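PDB 5W4A: P-granule scaffold from Caenorhabditis japonica, which probably serves as a scaffold of germ granules (P granules), which are linked to mRNA repression, and probably binds RNA, its structure here being that of the N-terminal domain. Local coordinates for residues T73-M78 with Q97-F102; T105-I110 with K139-L144. All blocks are in the same frame, centred on the assembly; numbering follows the deposited sequence.

Along the chain, interaction 1 comes first: helix 71-84 is followed by helix 89-100, and the contact of 73-78 with 97-102 closes an excursion of 18 residues, mostly helical. The chain then leaves helix 89-100 through a loop whose part 105-110 opens interaction 2, which closes on 139-144 of helix 136-148 after 28 residues that include helix 116-131. The two closures are in series; neither nests in nor crosses the other. In space they adjoin, since Met78 CB lies 3.7 Å from His106 CD2 and the Leu75 side chain reaches Thr105 and His106. Together they join helices 71-84, 89-100 and 136-148 to the loop after 89-100.

Interaction 1 of 2, residues T73-M78 with Q97-F102; sequences TILTSM and QDLARF
Ile74 and Leu99 mark the closest backbone approach of 73-78 and 97-102, their CA atoms 9.0 Å apart. The first segment lies within helix 71-84, where Met78 N bonds to Ile74 O at 2.8 Å; the second runs through the C-terminal part of helix 89-100 and on towards Phe102, whose N bonds to Leu99 O at 2.9 Å. The contact is entirely apolar and buries 136 Å², of which Leu99 alone gives 80 Å². That leucine points from its helix at three side chains of the other, and its two methyls divide the work. CD1 takes two neighbours: Leu75 CD2, lying across it at 3.7 Å, and the selenium of Met78, a selenomethionine, SE to Leu99 CD1 also 3.7 Å. Met78 and Leu99 meet almost end to end; a bend at chi3 (71°) turns the terminal CE off this line, leaving SE as the nearest atom. Leu99 CD2 faces Ile74 instead, where CG2, opposite the backbone N across the CA-CB bond, stands 4.1 Å from Leu99 CD2 as the two side chains run past one another in opposite senses. Ile74 and Leu75, with Met78 one turn farther on, together receive Leu99. Met78 also packs on Phe92, Arg95 and Asn96 farther back along helix 89-100, whereas Leu99 continues onto Leu104 in the following loop. Met78 and Leu99 are buried, while Ile74 and Leu75 remain partly exposed, with ethanediol and imidazole molecules, probably from the crystallisation liquor, bound beside them. Leu99, near the end of helix 89-100, thus packs on one face of helix 71-84, so that two helices consecutive in the chain and linked by a short connection pair within a mainly helical domain.

Interaction 2 of 2, residues T105-I110 with K139-L144; sequences THDLSI and KILAIL
A type I beta turn, His106 to Ser109, in the loop between helices 89-100 and 116-131 brings Leu108 against Leu141 and Leu144 of helix 136-148. Leu108 spreads its methyls over the two leucines: CD1 sits 3.8 Å from Leu144 CD2, the two side chains lying alongside and pointing opposite ways, and CD2 lies 4.0 Å from Leu141 CD1 at a slant. Leu141 and Leu144, three residues apart, present neighbouring points of one helix face, and both send CG out opposite the backbone N (chi1 171° and 179°), which brings their ends to the loop. The nearest CA atoms, of Leu108 and Leu141, are still 9.6 Å apart, and the 143 Å² buried is mainly leucine surface. Leu108 also rests on Leu123 of helix 116-131, and Leu144 on Asp79 and Ala83 of helix 71-84, so this part of the mainly helical domain has the loop packed among helices 116-131, 136-148 and 71-84. The turn itself is stiffened from within. His106 O accepts both Ser109 N at 3.1 Å and Ser109 OG at 2.7 Å. The backbone N of Leu108 donates to His106 ND1 (3.0 Å, N-H...N angle 160°), from a position tilted out of the ring plane. NE2 of this imidazole bonds to Asp79 OD1 and Phe92 meets the ring edge-to-face, while Asn96 grips the loop through hydrogen bonds to Thr105 OG1, His106 N and Ser109 OG. At the exposed margin Asp107 OD2 comes within 4.3 Å of Leu141 CD1, but its strongest polar partner is Arg6, in a salt bridge from OD2.

Interaction 1 of 2, residues T73-M78 with Q97-F102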
# COMPACT_ATOMS: atom_id res chain seq x y z
N THR C 73 -20.02 -4.82 -15.44
CA THR C 73 -18.95 -4.73 -16.43
C THR C 73 -18.74 -3.29 -16.88
O THR C 73 -17.61 -2.82 -16.98
CB THR C 73 -19.27 -5.61 -17.64
OG1 THR C 73 -19.17 -6.98 -17.26
CG2 THR C 73 -18.32 -5.32 -18.80
N ILE C 74 -19.84 -2.58 -17.13
CA ILE C 74 -19.74 -1.19 -17.58
C ILE C 74 -19.09 -0.34 -16.49
O ILE C 74 -18.19 0.46 -16.78
CB ILE C 74 -21.14 -0.67 -17.98
CG1 ILE C 74 -21.63 -1.38 -19.25
CG2 ILE C 74 -21.15 0.86 -18.20
CD1 ILE C 74 -23.16 -1.25 -19.48
N LEU C 75 -19.53 -0.48 -15.24
CA LEU C 75 -18.98 0.37 -14.18
C LEU C 75 -17.50 0.09 -13.93
O LEU C 75 -16.71 1.01 -13.72
CB LEU C 75 -19.78 0.17 -12.89
CG LEU C 75 -21.19 0.81 -12.90
CD1 LEU C 75 -21.99 0.28 -11.73
CD2 LEU C 75 -21.12 2.34 -12.83
N THR C 76 -17.11 -1.19 -13.98
CA THR C 76 -15.71 -1.56 -13.82
C THR C 76 -14.88 -0.97 -14.95
O THR C 76 -13.83 -0.35 -14.71
CB THR C 76 -15.63 -3.09 -13.78
OG1 THR C 76 -16.28 -3.54 -12.59
CG2 THR C 76 -14.18 -3.58 -13.81
N SER C 77 -15.36 -1.08 -16.18
CA SER C 77 -14.62 -0.54 -17.31
C SER C 77 -14.60 0.98 -17.30
O SER C 77 -13.65 1.58 -17.79
CB SER C 77 -15.19 -1.09 -18.60
OG SER C 77 -14.75 -2.42 -18.77
N MSE C 78 -15.60 1.62 -16.70
CA MSE C 78 -15.56 3.07 -16.51
C MSE C 78 -14.45 3.49 -15.53
O MSE C 78 -13.83 4.56 -15.71
CB MSE C 78 -16.89 3.58 -16.03
CG MSE C 78 -17.90 3.55 -17.17
SE MSE C 78 -19.71 3.96 -16.61
CE MSE C 78 -19.45 5.85 -16.23
N GLN C 97 -23.92 8.81 -19.07
CA GLN C 97 -25.23 9.28 -19.51
C GLN C 97 -26.17 8.11 -19.80
O GLN C 97 -27.35 8.14 -19.42
CB GLN C 97 -25.07 10.17 -20.75
CG GLN C 97 -26.39 10.56 -21.42
CD GLN C 97 -26.17 11.32 -22.70
OE1 GLN C 97 -25.15 11.98 -22.88
NE2 GLN C 97 -27.13 11.22 -23.62
N ASP C 98 -25.65 7.07 -20.47
CA ASP C 98 -26.43 5.87 -20.78
C ASP C 98 -26.99 5.20 -19.52
O ASP C 98 -28.06 4.59 -19.56
CB ASP C 98 -25.54 4.86 -21.50
CG ASP C 98 -25.91 4.66 -22.95
OD1 ASP C 98 -26.86 5.30 -23.45
OD2 ASP C 98 -25.22 3.83 -23.59
N LEU C 99 -26.23 5.22 -18.43
CA LEU C 99 -26.65 4.52 -17.23
C LEU C 99 -27.82 5.22 -16.54
O LEU C 99 -28.58 4.56 -15.81
CB LEU C 99 -25.48 4.38 -16.26
CG LEU C 99 -24.32 3.44 -16.61
CD1 LEU C 99 -23.26 3.59 -15.56
CD2 LEU C 99 -24.78 1.98 -16.67
N ALA C 100 -27.97 6.51 -16.74
CA ALA C 100 -28.91 7.29 -15.94
C ALA C 100 -30.34 6.82 -16.15
O ALA C 100 -31.16 6.91 -15.23
CB ALA C 100 -28.79 8.77 -16.29
N ARG C 101 -30.67 6.36 -17.36
CA ARG C 101 -32.03 5.90 -17.66
C ARG C 101 -32.41 4.72 -16.78
O ARG C 101 -33.60 4.46 -16.55
CB ARG C 101 -32.13 5.49 -19.14
CG ARG C 101 -31.51 6.48 -20.11
CD ARG C 101 -31.71 6.05 -21.57
NE ARG C 101 -30.75 5.02 -22.00
CZ ARG C 101 -31.06 3.75 -22.25
NH1 ARG C 101 -32.30 3.30 -22.14
NH2 ARG C 101 -30.11 2.92 -22.64
N PHE C 102 -31.41 3.97 -16.33
CA PHE C 102 -31.58 2.81 -15.48
C PHE C 102 -31.42 3.14 -14.00
O PHE C 102 -31.32 2.22 -13.19
CB PHE C 102 -30.57 1.73 -15.88
CG PHE C 102 -30.66 1.35 -17.33
CD1 PHE C 102 -31.63 0.45 -17.76
CD2 PHE C 102 -29.80 1.90 -18.26
CE1 PHE C 102 -31.72 0.10 -19.10
CE2 PHE C 102 -29.89 1.56 -19.60
CZ PHE C 102 -30.86 0.66 -20.02

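Interaction 2 of 2, residues T105-I110 with K139-L144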
# COMPACT_ATOMS: atom_id res chain seq x y z
N THR C 105 -25.35 5.10 -11.91
CA THR C 105 -24.32 6.08 -12.20
C THR C 105 -22.99 5.62 -11.61
O THR C 105 -22.93 4.77 -10.72
CB THR C 105 -24.70 7.47 -11.66
OG1 THR C 105 -23.94 8.47 -12.34
CG2 THR C 105 -24.46 7.56 -10.16
N HIS C 106 -21.92 6.19 -12.14
CA HIS C 106 -20.60 5.94 -11.58
C HIS C 106 -20.45 6.70 -10.26
O HIS C 106 -20.87 7.86 -10.15
CB HIS C 106 -19.54 6.34 -12.58
CG HIS C 106 -18.19 5.82 -12.22
ND1 HIS C 106 -17.35 6.47 -11.35
CD2 HIS C 106 -17.54 4.70 -12.61
CE1 HIS C 106 -16.24 5.76 -11.20
NE2 HIS C 106 -16.33 4.69 -11.96
N ASP C 107 -19.85 6.03 -9.27
CA ASP C 107 -19.76 6.61 -7.93
C ASP C 107 -18.81 7.80 -7.84
O ASP C 107 -18.86 8.55 -6.85
CB ASP C 107 -19.36 5.56 -6.87
CG ASP C 107 -18.07 4.81 -7.20
OD1 ASP C 107 -17.79 4.55 -8.37
OD2 ASP C 107 -17.36 4.46 -6.26
N LEU C 108 -17.95 8.01 -8.83
CA LEU C 108 -17.06 9.17 -8.86
C LEU C 108 -17.55 10.24 -9.83
O LEU C 108 -16.75 11.05 -10.30
CB LEU C 108 -15.63 8.75 -9.20
CG LEU C 108 -14.97 7.73 -8.26
CD1 LEU C 108 -13.50 7.42 -8.65
CD2 LEU C 108 -15.09 8.15 -6.81
N SER C 109 -18.85 10.25 -10.12
CA SER C 109 -19.45 11.21 -11.03
C SER C 109 -19.21 12.67 -10.63
O SER C 109 -19.46 13.54 -11.46
CB SER C 109 -20.96 10.96 -11.11
OG SER C 109 -21.25 9.85 -11.95
N ILE C 110 -18.76 12.96 -9.40
CA ILE C 110 -18.48 14.35 -9.06
C ILE C 110 -17.33 14.90 -9.90
O ILE C 110 -17.28 16.11 -10.17
CB ILE C 110 -18.18 14.53 -7.56
CG1 ILE C 110 -16.94 13.74 -7.13
CG2 ILE C 110 -19.41 14.18 -6.74
CD1 ILE C 110 -16.47 14.12 -5.74
N LYS C 139 -9.74 -0.59 -1.16
CA LYS C 139 -8.37 -0.35 -1.55
C LYS C 139 -8.26 -0.08 -3.05
O LYS C 139 -7.47 0.77 -3.47
CB LYS C 139 -7.49 -1.53 -1.12
CG LYS C 139 -7.36 -1.64 0.40
CD LYS C 139 -6.76 -2.98 0.81
CE LYS C 139 -6.82 -3.18 2.33
NZ LYS C 139 -6.21 -2.07 3.08
N ILE C 140 -9.07 -0.75 -3.87
CA ILE C 140 -9.07 -0.44 -5.31
C ILE C 140 -9.55 0.99 -5.55
O ILE C 140 -8.96 1.73 -6.35
CB ILE C 140 -9.93 -1.46 -6.07
CG1 ILE C 140 -9.30 -2.85 -6.01
CG2 ILE C 140 -10.16 -1.00 -7.54
CD1 ILE C 140 -10.26 -3.94 -6.40
N LEU C 141 -10.62 1.40 -4.87
CA LEU C 141 -11.11 2.77 -4.97
C LEU C 141 -10.02 3.79 -4.61
O LEU C 141 -9.83 4.79 -5.32
CB LEU C 141 -12.33 2.94 -4.06
CG LEU C 141 -12.85 4.36 -3.88
CD1 LEU C 141 -13.24 5.00 -5.20
CD2 LEU C 141 -14.03 4.30 -2.95
N ALA C 142 -9.31 3.54 -3.51
CA ALA C 142 -8.24 4.44 -3.09
C ALA C 142 -7.17 4.57 -4.17
O ALA C 142 -6.72 5.68 -4.48
CB ALA C 142 -7.64 3.95 -1.78
N ILE C 143 -6.74 3.44 -4.75
CA ILE C 143 -5.71 3.48 -5.78
C ILE C 143 -6.22 4.22 -7.01
O ILE C 143 -5.49 5.01 -7.64
CB ILE C 143 -5.22 2.06 -6.12
CG1 ILE C 143 -4.45 1.50 -4.94
CG2 ILE C 143 -4.34 2.06 -7.40
CD1 ILE C 143 -4.30 -0.02 -5.02
N LEU C 144 -7.48 3.98 -7.40
CA LEU C 144 -8.07 4.69 -8.53
C LEU C 144 -8.05 6.20 -8.31
O LEU C 144 -7.63 6.97 -9.20
CB LEU C 144 -9.49 4.19 -8.77
CG LEU C 144 -10.25 4.86 -9.90
CD1 LEU C 144 -9.56 4.70 -11.26
CD2 LEU C 144 -11.68 4.30 -9.94